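Side-chain contact in negative regulator of ofd1 (Schizosaccharomyces pombe, PDB 3QTM), which is required for correct translation termination, directly inhibits ofd1, and promotes the stability of the N-terminal transcription factor domain of sre1: residues S193-F196 with Q201-E204. Numbering follows the deposited sequence.
Sequences SYLF and QFSE
Phe202 meets Tyr194 and Leu195 in a small apolar contact across the turn between two consecutive helices: Tyr194 and Leu195 lie near the end of helix 188-197, and Phe202 sits in the loop just before helix 204-209. No hydrogen bond crosses between the segments; what joins them is the burial of 113 Å², of which Phe202 supplies the largest share. Its ring reaches back toward the helix and presents the CE2–CZ side to both partners, and its side chain crosses each of theirs at about a right angle. Phe202 CZ approaches Tyr194 CE2 to 3.8 Å, with the tyrosine atom lying at the edge of the phenylalanine ring, near its plane. Beside it, Leu195 CD2 comes to 4.1 Å from Phe202 CE2, so this one methyl branch carries the leucine's part of the contact.

The two helix residues reach the same ring by different first torsions. Tyr194 sets CG opposite its backbone N (chi1 -178°), Leu195 sets CG beside N (chi1 -61°), and from these neighbouring positions ring atom CE2 and methyl CD2 both come up to Phe202. The large ring of the buried Tyr194 suits its place because it can reach Phe202 and also Thr152, Val155 and Ile159 of helix 151-170. Leu195 also touches Leu207 of helix 204-209, on which Phe202 packs too; a branched aliphatic side chain suits such apolar neighbours. The ring of Phe202 also meets that of Phe206, their planes about 10° apart. Ser203 follows as the N-cap of helix 204-209, its OG accepting a hydrogen bond from Phe206 N.

The contact thus joins the end of one helix to the start of the next against helix 151-170, consistent with the helix-turn-helix packing of a tetratricopeptide-repeat-like, all-helical fold.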
ATOM      1  N   SER A 193      -0.551  -5.058  -7.135  1.00 27.58           N
ATOM      2  CA  SER A 193      -0.510  -5.020  -8.582  1.00 29.92           C
ATOM      3  C   SER A 193       0.240  -6.241  -9.099  1.00 35.81           C
ATOM      4  O   SER A 193      -0.164  -6.870 -10.083  1.00 33.05           O
ATOM      5  CB  SER A 193       0.155  -3.725  -9.051  1.00 33.78           C
ATOM      6  OG  SER A 193       0.490  -3.796 -10.424  1.00 49.40           O
ATOM      7  N   TYR A 194       1.316  -6.599  -8.412  1.00 31.31           N
ATOM      8  CA  TYR A 194       2.105  -7.745  -8.823  1.00 31.82           C
ATOM      9  C   TYR A 194       1.313  -9.043  -8.741  1.00 32.80           C
ATOM     10  O   TYR A 194       1.366  -9.867  -9.652  1.00 32.03           O
ATOM     11  CB  TYR A 194       3.369  -7.879  -7.981  1.00 27.92           C
ATOM     12  CG  TYR A 194       4.228  -9.032  -8.422  1.00 28.21           C
ATOM     13  CD1 TYR A 194       4.898  -8.987  -9.638  1.00 32.16           C
ATOM     14  CD2 TYR A 194       4.367 -10.164  -7.636  1.00 30.08           C
ATOM     15  CE1 TYR A 194       5.680 -10.022 -10.057  1.00 33.49           C
ATOM     16  CE2 TYR A 194       5.157 -11.215  -8.046  1.00 33.47           C
ATOM     17  CZ  TYR A 194       5.810 -11.139  -9.260  1.00 34.61           C
ATOM     18  OH  TYR A 194       6.603 -12.182  -9.690  1.00 38.62           O
ATOM     19  N   LEU A 195       0.617  -9.236  -7.628  1.00 31.49           N
ATOM     20  CA  LEU A 195      -0.172 -10.442  -7.425  1.00 36.80           C
ATOM     21  C   LEU A 195      -1.339 -10.519  -8.409  1.00 37.37           C
ATOM     22  O   LEU A 195      -1.828 -11.599  -8.714  1.00 41.10           O
ATOM     23  CB  LEU A 195      -0.704 -10.491  -5.998  1.00 31.39           C
ATOM     24  CG  LEU A 195       0.363 -10.517  -4.908  1.00 34.92           C
ATOM     25  CD1 LEU A 195      -0.295 -10.562  -3.539  1.00 34.79           C
ATOM     26  CD2 LEU A 195       1.271 -11.693  -5.102  1.00 34.58           C
ATOM     27  N   PHE A 196      -1.787  -9.362  -8.883  1.00 35.36           N
ATOM     28  CA  PHE A 196      -2.865  -9.292  -9.859  1.00 41.09           C
ATOM     29  C   PHE A 196      -2.344  -9.585 -11.273  1.00 42.82           C
ATOM     30  O   PHE A 196      -2.921 -10.387 -12.008  1.00 44.05           O
ATOM     31  CB  PHE A 196      -3.545  -7.915  -9.812  1.00 38.05           C
ATOM     32  CG  PHE A 196      -4.388  -7.613 -11.022  1.00 45.57           C
ATOM     33  CD1 PHE A 196      -5.632  -8.210 -11.184  1.00 46.12           C
ATOM     34  CD2 PHE A 196      -3.934  -6.738 -12.000  1.00 48.16           C
ATOM     35  CE1 PHE A 196      -6.409  -7.943 -12.302  1.00 46.63           C
ATOM     36  CE2 PHE A 196      -4.705  -6.463 -13.122  1.00 50.03           C
ATOM     37  CZ  PHE A 196      -5.946  -7.066 -13.271  1.00 51.25           C
ATOM     38  N   GLN A 201       0.709 -17.557 -11.412  1.00 51.39           N
ATOM     39  CA  GLN A 201       1.774 -18.450 -10.970  1.00 51.07           C
ATOM     40  C   GLN A 201       1.630 -18.889  -9.511  1.00 50.68           C
ATOM     41  O   GLN A 201       2.319 -19.802  -9.058  1.00 48.07           O
ATOM     42  CB  GLN A 201       3.132 -17.782 -11.191  1.00 52.51           C
ATOM     43  CG  GLN A 201       3.180 -16.942 -12.465  1.00 53.05           C
ATOM     44  CD  GLN A 201       4.567 -16.891 -13.084  1.00 59.04           C
ATOM     45  OE1 GLN A 201       5.578 -17.054 -12.395  1.00 59.72           O
ATOM     46  NE2 GLN A 201       4.622 -16.668 -14.397  1.00 57.24           N
ATOM     47  N   PHE A 202       0.733 -18.245  -8.773  1.00 49.68           N
ATOM     48  CA  PHE A 202       0.582 -18.559  -7.361  1.00 44.28           C
ATOM     49  C   PHE A 202      -0.655 -19.394  -7.101  1.00 43.66           C
ATOM     50  O   PHE A 202      -1.648 -19.308  -7.824  1.00 44.19           O
ATOM     51  CB  PHE A 202       0.521 -17.278  -6.525  1.00 45.14           C
ATOM     52  CG  PHE A 202       1.699 -16.370  -6.722  1.00 44.79           C
ATOM     53  CD1 PHE A 202       2.896 -16.611  -6.061  1.00 44.09           C
ATOM     54  CD2 PHE A 202       1.608 -15.268  -7.563  1.00 45.67           C
ATOM     55  CE1 PHE A 202       3.983 -15.770  -6.236  1.00 43.74           C
ATOM     56  CE2 PHE A 202       2.685 -14.424  -7.745  1.00 43.82           C
ATOM     57  CZ  PHE A 202       3.876 -14.674  -7.081  1.00 45.69           C
ATOM     58  N   SER A 203      -0.590 -20.203  -6.055  1.00 41.80           N
ATOM     59  CA  SER A 203      -1.742 -20.970  -5.640  1.00 39.05           C
ATOM     60  C   SER A 203      -2.768 -20.045  -5.005  1.00 41.36           C
ATOM     61  O   SER A 203      -2.453 -18.930  -4.575  1.00 40.11           O
ATOM     62  CB  SER A 203      -1.334 -22.049  -4.640  1.00 41.31           C
ATOM     63  OG  SER A 203      -0.781 -21.478  -3.471  1.00 41.16           O
ATOM     64  N   GLU A 204      -4.000 -20.519  -4.934  1.00 40.50           N
ATOM     65  CA  GLU A 204      -5.048 -19.752  -4.300  1.00 42.24           C
ATOM     66  C   GLU A 204      -4.703 -19.507  -2.828  1.00 40.61           C
ATOM     67  O   GLU A 204      -4.965 -18.432  -2.292  1.00 36.87           O
ATOM     68  CB  GLU A 204      -6.377 -20.480  -4.429  1.00 36.58           C
ATOM     69  CG  GLU A 204      -7.509 -19.830  -3.662  1.00 39.91           C
ATOM     70  CD  GLU A 204      -8.776 -20.657  -3.718  1.00 45.35           C
ATOM     71  OE1 GLU A 204      -8.674 -21.873  -3.997  1.00 47.37           O
ATOM     72  OE2 GLU A 204      -9.865 -20.094  -3.486  1.00 42.78           O
TER